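Local coordinates for VAO-type flavoprotein oxidase VAO615 (Myceliophthora thermophila, PDB 6F72) that carries a bicovalently bound FAD and probably acts as an oxidoreductase that reacts rapidly with molecular oxygen once reduced, although its substrate is still unknown, at residues Trp37-Ser40 with Arg41-Ala44; Gln71-Ala74 with Gln75-Glu78; Ser388-Tyr391 with Tyr392-Phe395; Lys458-Pro461 with Ala462-Leu465. All coordinates share one frame; numbering follows the deposited sequence.

Overall arrangement
All four contacts are local turns of continuous chain, met in series, so none nests within or crosses another. Near the N terminus, contact 1 closes the turn that starts helix 40-49, beside strand 126-129 and helix 133-146. Contact 2 starts helix 74-81 after the loop from strand 54-56, where a disulfide fastens helix to loop. Much later, contact 3 turns strand 382-388, at the edge of the seven-stranded antiparallel sheet, into helix 391-399 near the flavin. Contact 4 folds the loop between strand 448-452 of that sheet and helix 468-471. Contacts 1 and 3 lie on opposite sides of the chain's centre, about 51 Å apart between centres; those of contacts 3 and 4 are about 27 Å apart.

Contact 1. Residues Trp37-Ser40 with Arg41-Ala44; sequences WPSS and RDWA
Arg41 leans its CB against the side chain of Ser39, 3.6 Å from OG, before its guanidinium end leads away from the turn. Asp42 closes a capping box with Ser39, the N-cap of helix 40-49. Asp42 N donates to Ser39 OG at 3.0 Å and 156°, and Asp42 OD2 takes a weak return bond from Ser39 N at 3.1 Å. The carboxylate can reach back because Asp42 CG stands beside its own backbone N, anti to the carbonyl carbon (chi1 -73°). Trp43 fills the inner side of the turn. Its N donates to Ser39 O at 3.0 Å, and Pro38 O sits near the plane of the indole at its edge, 2.9 Å from Trp43 NE1. Pro38 CB lies over one indole face, 3.4 Å from NE1. Farther out Trp43 CZ2 comes over a face of the Trp37 ring, 3.5 Å from Trp37 CZ2; the five-membered rings are oblique, with planes at 42°. Replacing this indole by an alanine would probably open a gap beside Pro38 and Trp37 and deprive Tyr126 of its stacking mate. Ala44 N continues the helix by donating to Ser40 O at 2.8 Å. The turn is thus laid against the FAD-binding PCMH-type region: Trp43 stacks on Tyr126 of strand 126-129 and meets Phe142, while Pro38 and Asp42 touch His146 of helix 133-146.

Contact 2. Residues Gln71-Ala74 with Gln75-Glu78; sequences QYDA and QACE
Asp73 OD1 accepts from Ala76 N at 3.2 Å and 164°, and this bond anchors the close-packed half of the turn. The donor comes from above the carboxylate, 72° out of its plane. With CG anti to the aspartate's own N, on the side of its carbonyl carbon (chi1 180°), the carboxylate reaches forward over the first turn, where Asp73 CG also lies 3.7 Å from Ala76 CB. One residue further, Cys77 N donates to Asp73 O at 2.9 Å. Asp73 is thereby the N-cap of helix 74-81, holding the start of the helix through both its side chain and its carbonyl. Ala76 has no polar side chain to return the bond, so the cap is one-sided. Cys77 is the buried residue here: its CB packs 3.3 Å from Asp73 O, and its sulfur is joined to Cys64 in a disulfide that pins the helix to the preceding loop. The other side is loose. Ala74, the first helical residue, is exposed; its O accepts from Glu78 N at 3.0 Å in the ordinary helical pattern. Gln75 extends its amide outward, and the exposed Glu78, bent at its second torsion, makes a long, weak ion pair with Lys81.

Contact 3. Residues Ser388-Tyr391 with Tyr392-Phe395; sequences STNY and YDHF
Asn390 OD1 takes the Asp393 N-H in an almost straight bond, 2.8 Å long with an angle of 176° at the hydrogen. Turning CG between its own N and carbonyl carbon (chi1 56°) brings the asparagine amide over the opening helical turn, its plane 61° from that of the Asp393 carboxylate. Asp393 OD2 is served by a water that donates to it and accepts from Thr389 N, tying the carboxylate to the loop. The next amides are met by backbone carbonyls: His394 N gives a weak bond to Asn390 O, while Phe395 N reaches Tyr391 O at 2.8 Å. Tyr391 N, at the first helical position, finds its acceptor in Asp299 OD1. A second water bridges Ser388 OG, at 2.7 Å, and His394 ND1, at 2.8 Å, and lies in the imidazole plane; on the other nitrogen, His394 NE2 is bonded to Thr354 OG1, so both ring nitrogens have partners. On the aromatic side, Phe395 CB lies over one face of the Tyr391 ring, and Tyr391 OH comes to the edge of the Phe395 ring, 3.4 Å from CD2. Tyr392 faces helix 203-212 and touches a glycan sugar, and the Phe395 side chain is about 7 Å from the FAD. This is a classic asparagine N-cap, made where edge strand 382-388 of the large antiparallel sheet passes into helix 391-399.

Contact 4. Residues Lys458-Pro461 with Ala462-Leu465; sequences KPHP and ANSL
The imidazole of His460 and the carboxamide of Asn463 meet with their planes 21° apart, although the two side chains cross at about a right angle. Asn463 ND2 approaches the His460 ring obliquely, neither over a face nor at an edge, and Ala462 N does likewise. The nearest atoms, His460 ND1 and Asn463 ND2, are 3.4 Å apart, but the angle is too poor for a hydrogen bond. His460 ND1 instead donates to Pro461 O at a doubtfully short 2.5 Å, with the carbonyl oxygen 18° out of the ring plane and the donor above the carbonyl plane. The bond may limit the ring's rotation, and the first torsion (chi1 61°), which sets CG between the backbone N and the carbonyl carbon, brings the imidazole to the peptide between Pro461 and Ala462. Asn463 makes an Asx turn: its OD1 accepts from Leu465 N at 3.1 Å, the amide proton coming in tilted from the carbonyl plane. The turn bends the loop that runs from strand 448-452 toward helix 468-471. Asn463 ND2 has its main partner beyond the turn, Asp249 OD1, while Pro461 O remains 3.4 Å away from this nitrogen without bonding to it. With an alanine here in place of Asn463, Leu465 N would probably lose its turn acceptor and Asp249 this donor, and the loop would be freer to bend. On the outer side Ala462 is exposed and points its methyl away from residues 458-461. Inward, the buried Ser464 hydroxyl bonds to Trp276 O, and Leu465 packs on Val246 and Arg470 of helix 468-471.

Contact 1. Residues Trp37-Ser40 with Arg41-Ala44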
ATOM      1  N   TRP A  37     -26.155  -0.965  20.876  1.00 37.27           N
ATOM      2  CA  TRP A  37     -25.831  -0.074  19.743  1.00 36.01           C
ATOM      3  C   TRP A  37     -26.353   1.336  20.051  1.00 36.60           C
ATOM      4  O   TRP A  37     -27.467   1.467  20.561  1.00 37.90           O
ATOM      5  CB  TRP A  37     -26.459  -0.585  18.446  1.00 35.57           C
ATOM      6  CG  TRP A  37     -26.109   0.219  17.209  1.00 34.32           C
ATOM      7  CD1 TRP A  37     -26.928   1.074  16.528  1.00 34.44           C
ATOM      8  CD2 TRP A  37     -24.854   0.231  16.512  1.00 33.03           C
ATOM      9  NE1 TRP A  37     -26.263   1.619  15.451  1.00 33.29           N
ATOM     10  CE2 TRP A  37     -24.991   1.118  15.417  1.00 32.47           C
ATOM     11  CE3 TRP A  37     -23.621  -0.418  16.712  1.00 32.38           C
ATOM     12  CZ2 TRP A  37     -23.941   1.374  14.518  1.00 31.38           C
ATOM     13  CZ3 TRP A  37     -22.576  -0.169  15.810  1.00 31.29           C
ATOM     14  CH2 TRP A  37     -22.747   0.721  14.730  1.00 30.81           C
ATOM     15  N   PRO A  38     -25.543   2.388  19.778  1.00 35.81           N
ATOM     16  CA  PRO A  38     -25.980   3.736  20.136  1.00 36.41           C
ATOM     17  C   PRO A  38     -27.259   4.147  19.400  1.00 36.98           C
ATOM     18  O   PRO A  38     -27.379   3.893  18.201  1.00 36.22           O
ATOM     19  CB  PRO A  38     -24.794   4.618  19.711  1.00 35.25           C
ATOM     20  CG  PRO A  38     -23.618   3.708  19.686  1.00 34.38           C
ATOM     21  CD  PRO A  38     -24.172   2.394  19.223  1.00 34.47           C
ATOM     22  N   SER A  39     -28.198   4.754  20.134  1.00 38.43           N
ATOM     23  CA  SER A  39     -29.430   5.342  19.568  1.00 39.38           C
ATOM     24  C   SER A  39     -29.136   6.378  18.474  1.00 38.63           C
ATOM     25  O   SER A  39     -28.020   6.867  18.367  1.00 37.69           O
ATOM     26  CB  SER A  39     -30.278   5.984  20.678  1.00 41.03           C
ATOM     27  OG  SER A  39     -29.638   7.130  21.218  1.00 40.99           O
ATOM     28  N   SER A  40     -30.137   6.727  17.666  1.00 39.33           N
ATOM     29  CA  SER A  40     -29.929   7.743  16.620  1.00 38.90           C
ATOM     30  C   SER A  40     -29.735   9.131  17.234  1.00 39.56           C
ATOM     31  O   SER A  40     -29.147  10.016  16.609  1.00 39.02           O
ATOM     32  CB  SER A  40     -31.051   7.724  15.598  1.00 39.41           C
ATOM     33  OG  SER A  40     -32.270   7.485  16.250  1.00 41.12           O
ATOM     34  N   ARG A  41     -30.221   9.274  18.471  1.00 40.88           N
ATOM     35  CA  ARG A  41     -30.005  10.439  19.318  1.00 41.71           C
ATOM     36  C   ARG A  41     -28.539  10.504  19.772  1.00 40.74           C
ATOM     37  O   ARG A  41     -27.943  11.587  19.772  1.00 40.61           O
ATOM     38  CB  ARG A  41     -30.959  10.393  20.518  1.00 43.60           C
ATOM     39  CG  ARG A  41     -30.977  11.652  21.368  1.00 44.88           C
ATOM     40  CD  ARG A  41     -32.162  11.666  22.322  1.00 47.00           C
ATOM     41  NE  ARG A  41     -33.323  12.328  21.735  1.00 48.20           N
ATOM     42  CZ  ARG A  41     -34.526  12.399  22.297  1.00 50.15           C
ATOM     43  NH1 ARG A  41     -34.763  11.848  23.484  1.00 51.32           N
ATOM     44  NH2 ARG A  41     -35.505  13.025  21.663  1.00 51.21           N
ATOM     45  N   ASP A  42     -27.970   9.352  20.147  1.00 40.06           N
ATOM     46  CA  ASP A  42     -26.538   9.252  20.437  1.00 38.93           C
ATOM     47  C   ASP A  42     -25.726   9.663  19.214  1.00 37.65           C
ATOM     48  O   ASP A  42     -24.816  10.490  19.320  1.00 37.40           O
ATOM     49  CB  ASP A  42     -26.150   7.837  20.873  1.00 38.55           C
ATOM     50  CG  ASP A  42     -26.619   7.490  22.275  1.00 39.90           C
ATOM     51  OD1 ASP A  42     -26.645   8.380  23.156  1.00 40.80           O
ATOM     52  OD2 ASP A  42     -26.942   6.300  22.500  1.00 40.19           O
ATOM     53  N   TRP A  43     -26.078   9.106  18.056  1.00 37.01           N
ATOM     54  CA  TRP A  43     -25.410   9.440  16.797  1.00 35.99           C
ATOM     55  C   TRP A  43     -25.550  10.934  16.432  1.00 36.57           C
ATOM     56  O   TRP A  43     -24.548  11.580  16.084  1.00 35.97           O
ATOM     57  CB  TRP A  43     -25.857   8.492  15.663  1.00 35.45           C
ATOM     58  CG  TRP A  43     -25.382   7.050  15.876  1.00 34.82           C
ATOM     59  CD1 TRP A  43     -26.154   5.962  16.196  1.00 35.25           C
ATOM     60  CD2 TRP A  43     -24.027   6.566  15.804  1.00 33.82           C
ATOM     61  NE1 TRP A  43     -25.373   4.836  16.322  1.00 34.61           N
ATOM     62  CE2 TRP A  43     -24.066   5.173  16.088  1.00 33.70           C
ATOM     63  CE3 TRP A  43     -22.795   7.166  15.508  1.00 33.15           C
ATOM     64  CZ2 TRP A  43     -22.918   4.376  16.095  1.00 32.93           C
ATOM     65  CZ3 TRP A  43     -21.633   6.359  15.516  1.00 32.38           C
ATOM     66  CH2 TRP A  43     -21.713   4.980  15.809  1.00 32.22           C
ATOM     67  N   ALA A  44     -26.767  11.479  16.562  1.00 37.72           N
ATOM     68  CA  ALA A  44     -27.013  12.913  16.350  1.00 38.61           C
ATOM     69  C   ALA A  44     -26.146  13.806  17.260  1.00 38.83           C
ATOM     70  O   ALA A  44     -25.602  14.808  16.806  1.00 38.69           O
ATOM     71  CB  ALA A  44     -28.492  13.246  16.523  1.00 40.04           C
TER

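Contact 2. Residues Gln71-Ala74 with Gln75-Glu78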
ATOM      1  N   GLN A  71     -32.426   4.213  -4.178  1.00 44.58           N
ATOM      2  CA  GLN A  71     -31.638   5.119  -5.006  1.00 44.69           C
ATOM      3  C   GLN A  71     -31.297   4.553  -6.382  1.00 44.61           C
ATOM      4  O   GLN A  71     -30.441   5.119  -7.075  1.00 44.74           O
ATOM      5  CB  GLN A  71     -30.336   5.460  -4.290  1.00 44.20           C
ATOM      6  CG  GLN A  71     -30.431   6.554  -3.242  1.00 44.36           C
ATOM      7  CD  GLN A  71     -29.082   6.861  -2.609  1.00 43.53           C
ATOM      8  OE1 GLN A  71     -28.259   5.965  -2.367  1.00 42.62           O
ATOM      9  NE2 GLN A  71     -28.849   8.135  -2.334  1.00 44.00           N
ATOM     10  N   TYR A  72     -31.962   3.461  -6.773  1.00 44.56           N
ATOM     11  CA  TYR A  72     -31.660   2.752  -8.019  1.00 44.22           C
ATOM     12  C   TYR A  72     -31.638   3.648  -9.257  1.00 44.90           C
ATOM     13  O   TYR A  72     -32.562   4.427  -9.491  1.00 45.99           O
ATOM     14  CB  TYR A  72     -32.624   1.582  -8.237  1.00 44.51           C
ATOM     15  CG  TYR A  72     -32.308   0.776  -9.481  1.00 44.50           C
ATOM     16  CD1 TYR A  72     -31.318  -0.220  -9.466  1.00 43.61           C
ATOM     17  CD2 TYR A  72     -32.984   1.021 -10.683  1.00 45.30           C
ATOM     18  CE1 TYR A  72     -31.024  -0.954 -10.609  1.00 43.81           C
ATOM     19  CE2 TYR A  72     -32.696   0.297 -11.831  1.00 45.43           C
ATOM     20  CZ  TYR A  72     -31.725  -0.691 -11.789  1.00 44.72           C
ATOM     21  OH  TYR A  72     -31.447  -1.398 -12.926  1.00 44.68           O
ATOM     22  N   ASP A  73     -30.569   3.517 -10.037  1.00 44.31           N
ATOM     23  CA  ASP A  73     -30.339   4.315 -11.234  1.00 44.83           C
ATOM     24  C   ASP A  73     -29.479   3.475 -12.158  1.00 44.46           C
ATOM     25  O   ASP A  73     -28.278   3.298 -11.907  1.00 43.72           O
ATOM     26  CB  ASP A  73     -29.634   5.631 -10.860  1.00 44.77           C
ATOM     27  CG  ASP A  73     -29.342   6.539 -12.061  1.00 45.48           C
ATOM     28  OD1 ASP A  73     -29.340   6.087 -13.230  1.00 45.86           O
ATOM     29  OD2 ASP A  73     -29.077   7.738 -11.815  1.00 45.86           O
ATOM     30  N   ALA A  74     -30.102   2.966 -13.220  1.00 45.10           N
ATOM     31  CA  ALA A  74     -29.452   2.070 -14.181  1.00 44.90           C
ATOM     32  C   ALA A  74     -28.263   2.726 -14.892  1.00 44.81           C
ATOM     33  O   ALA A  74     -27.184   2.129 -14.958  1.00 44.62           O
ATOM     34  CB  ALA A  74     -30.468   1.523 -15.185  1.00 45.88           C
ATOM     35  N   GLN A  75     -28.458   3.958 -15.367  1.00 45.24           N
ATOM     36  CA  GLN A  75     -27.423   4.768 -16.032  1.00 45.08           C
ATOM     37  C   GLN A  75     -26.151   4.943 -15.184  1.00 43.63           C
ATOM     38  O   GLN A  75     -25.034   4.770 -15.687  1.00 43.49           O
ATOM     39  CB  GLN A  75     -28.016   6.138 -16.399  1.00 46.49           C
ATOM     40  CG  GLN A  75     -27.251   6.972 -17.428  1.00 47.59           C
ATOM     41  CD  GLN A  75     -28.016   8.223 -17.876  1.00 49.12           C
ATOM     42  OE1 GLN A  75     -29.256   8.233 -17.949  1.00 50.10           O
ATOM     43  NE2 GLN A  75     -27.279   9.279 -18.200  1.00 49.49           N
ATOM     44  N   ALA A  76     -26.334   5.285 -13.904  1.00 42.42           N
ATOM     45  CA  ALA A  76     -25.225   5.521 -12.970  1.00 40.73           C
ATOM     46  C   ALA A  76     -24.591   4.208 -12.537  1.00 39.43           C
ATOM     47  O   ALA A  76     -23.383   4.146 -12.272  1.00 38.95           O
ATOM     48  CB  ALA A  76     -25.698   6.306 -11.753  1.00 40.46           C
ATOM     49  N   CYS A  77     -25.411   3.163 -12.470  1.00 38.80           N
ATOM     50  CA  CYS A  77     -24.936   1.826 -12.152  1.00 37.60           C
ATOM     51  C   CYS A  77     -23.968   1.329 -13.228  1.00 37.78           C
ATOM     52  O   CYS A  77     -22.932   0.758 -12.904  1.00 37.09           O
ATOM     53  CB  CYS A  77     -26.111   0.872 -11.974  1.00 37.00           C
ATOM     54  SG  CYS A  77     -25.619  -0.802 -11.529  1.00 35.51           S
ATOM     55  N   GLU A  78     -24.303   1.582 -14.496  1.00 39.02           N
ATOM     56  CA  GLU A  78     -23.474   1.171 -15.636  1.00 39.46           C
ATOM     57  C   GLU A  78     -22.120   1.887 -15.698  1.00 39.02           C
ATOM     58  O   GLU A  78     -21.118   1.276 -16.088  1.00 38.67           O
ATOM     59  CB  GLU A  78     -24.221   1.334 -16.970  1.00 41.00           C
ATOM     60  CG  GLU A  78     -25.464   0.458 -17.156  1.00 41.97           C
ATOM     61  CD  GLU A  78     -25.202  -1.041 -17.041  1.00 41.86           C
ATOM     62  OE1 GLU A  78     -24.258  -1.543 -17.688  1.00 42.18           O
ATOM     63  OE2 GLU A  78     -25.950  -1.727 -16.302  1.00 41.69           O
TER

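Contact 3. Residues Ser388-Tyr391 with Tyr392-Phe395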
ATOM      1  N   SER A 388      13.757  12.433 -19.298  1.00 35.21           N
ATOM      2  CA  SER A 388      12.741  13.406 -18.884  1.00 35.16           C
ATOM      3  C   SER A 388      13.407  14.606 -18.194  1.00 35.31           C
ATOM      4  O   SER A 388      14.439  14.452 -17.543  1.00 34.99           O
ATOM      5  CB  SER A 388      11.698  12.752 -17.965  1.00 34.23           C
ATOM      6  OG  SER A 388      11.228  11.526 -18.514  1.00 34.01           O
ATOM      7  N   THR A 389      12.813  15.790 -18.363  1.00 35.74           N
ATOM      8  CA  THR A 389      13.310  17.040 -17.770  1.00 36.11           C
ATOM      9  C   THR A 389      13.270  17.001 -16.244  1.00 35.17           C
ATOM     10  O   THR A 389      14.141  17.563 -15.574  1.00 35.30           O
ATOM     11  CB  THR A 389      12.483  18.241 -18.264  1.00 36.90           C
ATOM     12  OG1 THR A 389      12.296  18.128 -19.675  1.00 37.73           O
ATOM     13  CG2 THR A 389      13.183  19.574 -17.960  1.00 37.76           C
ATOM     14  N   ASN A 390      12.259  16.319 -15.713  1.00 34.24           N
ATOM     15  CA  ASN A 390      11.997  16.267 -14.283  1.00 33.48           C
ATOM     16  C   ASN A 390      11.469  14.890 -13.909  1.00 32.47           C
ATOM     17  O   ASN A 390      11.245  14.049 -14.789  1.00 32.65           O
ATOM     18  CB  ASN A 390      10.994  17.362 -13.914  1.00 33.94           C
ATOM     19  CG  ASN A 390       9.712  17.252 -14.702  1.00 34.29           C
ATOM     20  OD1 ASN A 390       8.819  16.489 -14.347  1.00 33.77           O
ATOM     21  ND2 ASN A 390       9.626  17.998 -15.794  1.00 35.44           N
ATOM     22  N   TYR A 391      11.261  14.660 -12.615  1.00 31.65           N
ATOM     23  CA  TYR A 391      10.738  13.381 -12.143  1.00 30.76           C
ATOM     24  C   TYR A 391       9.268  13.152 -12.465  1.00 30.80           C
ATOM     25  O   TYR A 391       8.907  12.044 -12.882  1.00 30.74           O
ATOM     26  CB  TYR A 391      10.951  13.217 -10.647  1.00 30.03           C
ATOM     27  CG  TYR A 391      10.391  11.924 -10.085  1.00 29.26           C
ATOM     28  CD1 TYR A 391      10.833  10.679 -10.548  1.00 29.01           C
ATOM     29  CD2 TYR A 391       9.428  11.951  -9.079  1.00 28.93           C
ATOM     30  CE1 TYR A 391      10.321   9.497 -10.030  1.00 28.41           C
ATOM     31  CE2 TYR A 391       8.914  10.777  -8.549  1.00 28.35           C
ATOM     32  CZ  TYR A 391       9.365   9.557  -9.022  1.00 28.15           C
ATOM     33  OH  TYR A 391       8.849   8.406  -8.482  1.00 27.79           O
ATOM     34  N   TYR A 392       8.431  14.176 -12.241  1.00 31.06           N
ATOM     35  CA  TYR A 392       6.985  14.112 -12.491  1.00 31.09           C
ATOM     36  C   TYR A 392       6.724  13.574 -13.898  1.00 31.35           C
ATOM     37  O   TYR A 392       5.996  12.590 -14.054  1.00 31.05           O
ATOM     38  CB  TYR A 392       6.325  15.487 -12.276  1.00 31.74           C
ATOM     39  CG  TYR A 392       4.793  15.489 -12.267  1.00 31.98           C
ATOM     40  CD1 TYR A 392       4.060  15.473 -13.467  1.00 32.57           C
ATOM     41  CD2 TYR A 392       4.078  15.535 -11.056  1.00 31.56           C
ATOM     42  CE1 TYR A 392       2.667  15.485 -13.461  1.00 32.92           C
ATOM     43  CE2 TYR A 392       2.686  15.545 -11.041  1.00 31.84           C
ATOM     44  CZ  TYR A 392       1.985  15.521 -12.247  1.00 32.47           C
ATOM     45  OH  TYR A 392       0.608  15.521 -12.251  1.00 32.76           O
ATOM     46  N   ASP A 393       7.362  14.193 -14.894  1.00 31.97           N
ATOM     47  CA  ASP A 393       7.287  13.759 -16.295  1.00 32.42           C
ATOM     48  C   ASP A 393       7.669  12.320 -16.511  1.00 31.87           C
ATOM     49  O   ASP A 393       6.956  11.605 -17.212  1.00 31.95           O
ATOM     50  CB  ASP A 393       8.154  14.638 -17.189  1.00 33.33           C
ATOM     51  CG  ASP A 393       7.545  15.994 -17.431  1.00 34.26           C
ATOM     52  OD1 ASP A 393       6.474  16.299 -16.856  1.00 34.17           O
ATOM     53  OD2 ASP A 393       8.151  16.760 -18.206  1.00 35.21           O
ATOM     54  N   HIS A 394       8.794  11.909 -15.915  1.00 31.46           N
ATOM     55  CA  HIS A 394       9.254  10.514 -15.969  1.00 31.01           C
ATOM     56  C   HIS A 394       8.211   9.561 -15.396  1.00 30.61           C
ATOM     57  O   HIS A 394       7.858   8.569 -16.047  1.00 30.65           O
ATOM     58  CB  HIS A 394      10.589  10.344 -15.239  1.00 30.44           C
ATOM     59  CG  HIS A 394      10.975   8.918 -15.002  1.00 29.75           C
ATOM     60  ND1 HIS A 394      11.639   8.162 -15.944  1.00 29.91           N
ATOM     61  CD2 HIS A 394      10.803   8.113 -13.925  1.00 28.99           C
ATOM     62  CE1 HIS A 394      11.858   6.953 -15.458  1.00 29.33           C
ATOM     63  NE2 HIS A 394      11.358   6.895 -14.237  1.00 28.73           N
ATOM     64  N   PHE A 395       7.732   9.876 -14.188  1.00 30.47           N
ATOM     65  CA  PHE A 395       6.734   9.069 -13.500  1.00 30.38           C
ATOM     66  C   PHE A 395       5.503   8.804 -14.373  1.00 31.10           C
ATOM     67  O   PHE A 395       5.108   7.648 -14.556  1.00 30.69           O
ATOM     68  CB  PHE A 395       6.315   9.709 -12.169  1.00 30.12           C
ATOM     69  CG  PHE A 395       5.451   8.817 -11.332  1.00 29.77           C
ATOM     70  CD1 PHE A 395       4.068   8.789 -11.514  1.00 30.05           C
ATOM     71  CD2 PHE A 395       6.021   7.963 -10.386  1.00 29.24           C
ATOM     72  CE1 PHE A 395       3.267   7.932 -10.764  1.00 29.86           C
ATOM     73  CE2 PHE A 395       5.228   7.115  -9.619  1.00 29.07           C
ATOM     74  CZ  PHE A 395       3.846   7.094  -9.817  1.00 29.32           C
TER
HETATM   75  O   HOH W   1      12.755   9.300 -18.303  1.00 37.07           O
HETATM   76  O   HOH W   2      10.272  15.737 -19.719  1.00 50.22           O

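Contact 4. Residues Lys458-Pro461 with Ala462-Leu465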
ATOM      1  N   LYS A 458      22.192   4.364   3.395  1.00 30.99           N
ATOM      2  CA  LYS A 458      21.797   5.747   3.199  1.00 30.32           C
ATOM      3  C   LYS A 458      21.423   6.309   4.560  1.00 29.57           C
ATOM      4  O   LYS A 458      20.908   5.572   5.418  1.00 29.36           O
ATOM      5  CB  LYS A 458      20.591   5.824   2.293  1.00 30.24           C
ATOM      6  CG  LYS A 458      20.869   5.411   0.869  1.00 30.67           C
ATOM      7  CD  LYS A 458      19.548   5.110   0.199  1.00 30.25           C
ATOM      8  CE  LYS A 458      19.742   5.092  -1.295  1.00 30.69           C
ATOM      9  NZ  LYS A 458      20.316   3.799  -1.750  1.00 30.97           N
ATOM     10  N   PRO A 459      21.674   7.612   4.777  1.00 29.17           N
ATOM     11  CA  PRO A 459      21.370   8.148   6.100  1.00 28.39           C
ATOM     12  C   PRO A 459      19.863   8.328   6.264  1.00 27.12           C
ATOM     13  O   PRO A 459      19.206   8.836   5.360  1.00 27.15           O
ATOM     14  CB  PRO A 459      22.093   9.511   6.113  1.00 29.22           C
ATOM     15  CG  PRO A 459      22.894   9.573   4.839  1.00 29.78           C
ATOM     16  CD  PRO A 459      22.212   8.651   3.880  1.00 29.56           C
ATOM     17  N   HIS A 460      19.338   7.867   7.394  1.00 25.83           N
ATOM     18  CA  HIS A 460      17.945   8.075   7.781  1.00 24.85           C
ATOM     19  C   HIS A 460      17.946   7.956   9.303  1.00 24.40           C
ATOM     20  O   HIS A 460      18.851   7.339   9.845  1.00 24.56           O
ATOM     21  CB  HIS A 460      17.035   6.986   7.151  1.00 24.19           C
ATOM     22  CG  HIS A 460      17.390   5.599   7.582  1.00 23.88           C
ATOM     23  ND1 HIS A 460      16.907   5.039   8.743  1.00 23.62           N
ATOM     24  CD2 HIS A 460      18.244   4.691   7.054  1.00 23.91           C
ATOM     25  CE1 HIS A 460      17.431   3.839   8.905  1.00 23.56           C
ATOM     26  NE2 HIS A 460      18.237   3.597   7.885  1.00 23.74           N
ATOM     27  N   PRO A 461      16.945   8.530   9.999  1.00 24.00           N
ATOM     28  CA  PRO A 461      16.820   8.249  11.439  1.00 23.70           C
ATOM     29  C   PRO A 461      16.490   6.785  11.723  1.00 23.15           C
ATOM     30  O   PRO A 461      15.945   6.086  10.841  1.00 22.78           O
ATOM     31  CB  PRO A 461      15.620   9.106  11.858  1.00 23.75           C
ATOM     32  CG  PRO A 461      15.543  10.191  10.831  1.00 24.00           C
ATOM     33  CD  PRO A 461      15.937   9.515   9.551  1.00 23.89           C
ATOM     34  N   ALA A 462      16.783   6.342  12.949  1.00 22.93           N
ATOM     35  CA  ALA A 462      16.330   5.038  13.433  1.00 22.43           C
ATOM     36  C   ALA A 462      14.812   4.884  13.207  1.00 21.90           C
ATOM     37  O   ALA A 462      14.031   5.796  13.488  1.00 21.79           O
ATOM     38  CB  ALA A 462      16.667   4.857  14.898  1.00 22.64           C
ATOM     39  N   ASN A 463      14.427   3.737  12.661  1.00 21.41           N
ATOM     40  CA  ASN A 463      13.017   3.398  12.427  1.00 21.00           C
ATOM     41  C   ASN A 463      12.809   1.882  12.535  1.00 20.80           C
ATOM     42  O   ASN A 463      13.779   1.140  12.728  1.00 20.85           O
ATOM     43  CB  ASN A 463      12.489   4.017  11.120  1.00 20.72           C
ATOM     44  CG  ASN A 463      13.193   3.508   9.881  1.00 20.63           C
ATOM     45  OD1 ASN A 463      13.355   2.297   9.694  1.00 20.54           O
ATOM     46  ND2 ASN A 463      13.580   4.428   9.000  1.00 20.67           N
ATOM     47  N   SER A 464      11.554   1.443  12.477  1.00 20.62           N
ATOM     48  CA  SER A 464      11.190   0.026  12.679  1.00 20.58           C
ATOM     49  C   SER A 464      11.112  -0.808  11.392  1.00 20.44           C
ATOM     50  O   SER A 464      10.704  -1.983  11.419  1.00 20.36           O
ATOM     51  CB  SER A 464       9.896  -0.088  13.483  1.00 20.52           C
ATOM     52  OG  SER A 464       8.771   0.439  12.763  1.00 20.28           O
ATOM     53  N   LEU A 465      11.549  -0.210  10.285  1.00 20.49           N
ATOM     54  CA  LEU A 465      11.556  -0.862   8.992  1.00 20.53           C
ATOM     55  C   LEU A 465      12.252  -2.214   9.069  1.00 20.81           C
ATOM     56  O   LEU A 465      13.379  -2.318   9.574  1.00 21.01           O
ATOM     57  CB  LEU A 465      12.189   0.038   7.934  1.00 20.60           C
ATOM     58  CG  LEU A 465      12.063  -0.436   6.490  1.00 20.63           C
ATOM     59  CD1 LEU A 465      10.714  -0.037   5.885  1.00 20.42           C
ATOM     60  CD2 LEU A 465      13.217   0.062   5.639  1.00 20.86           C
TER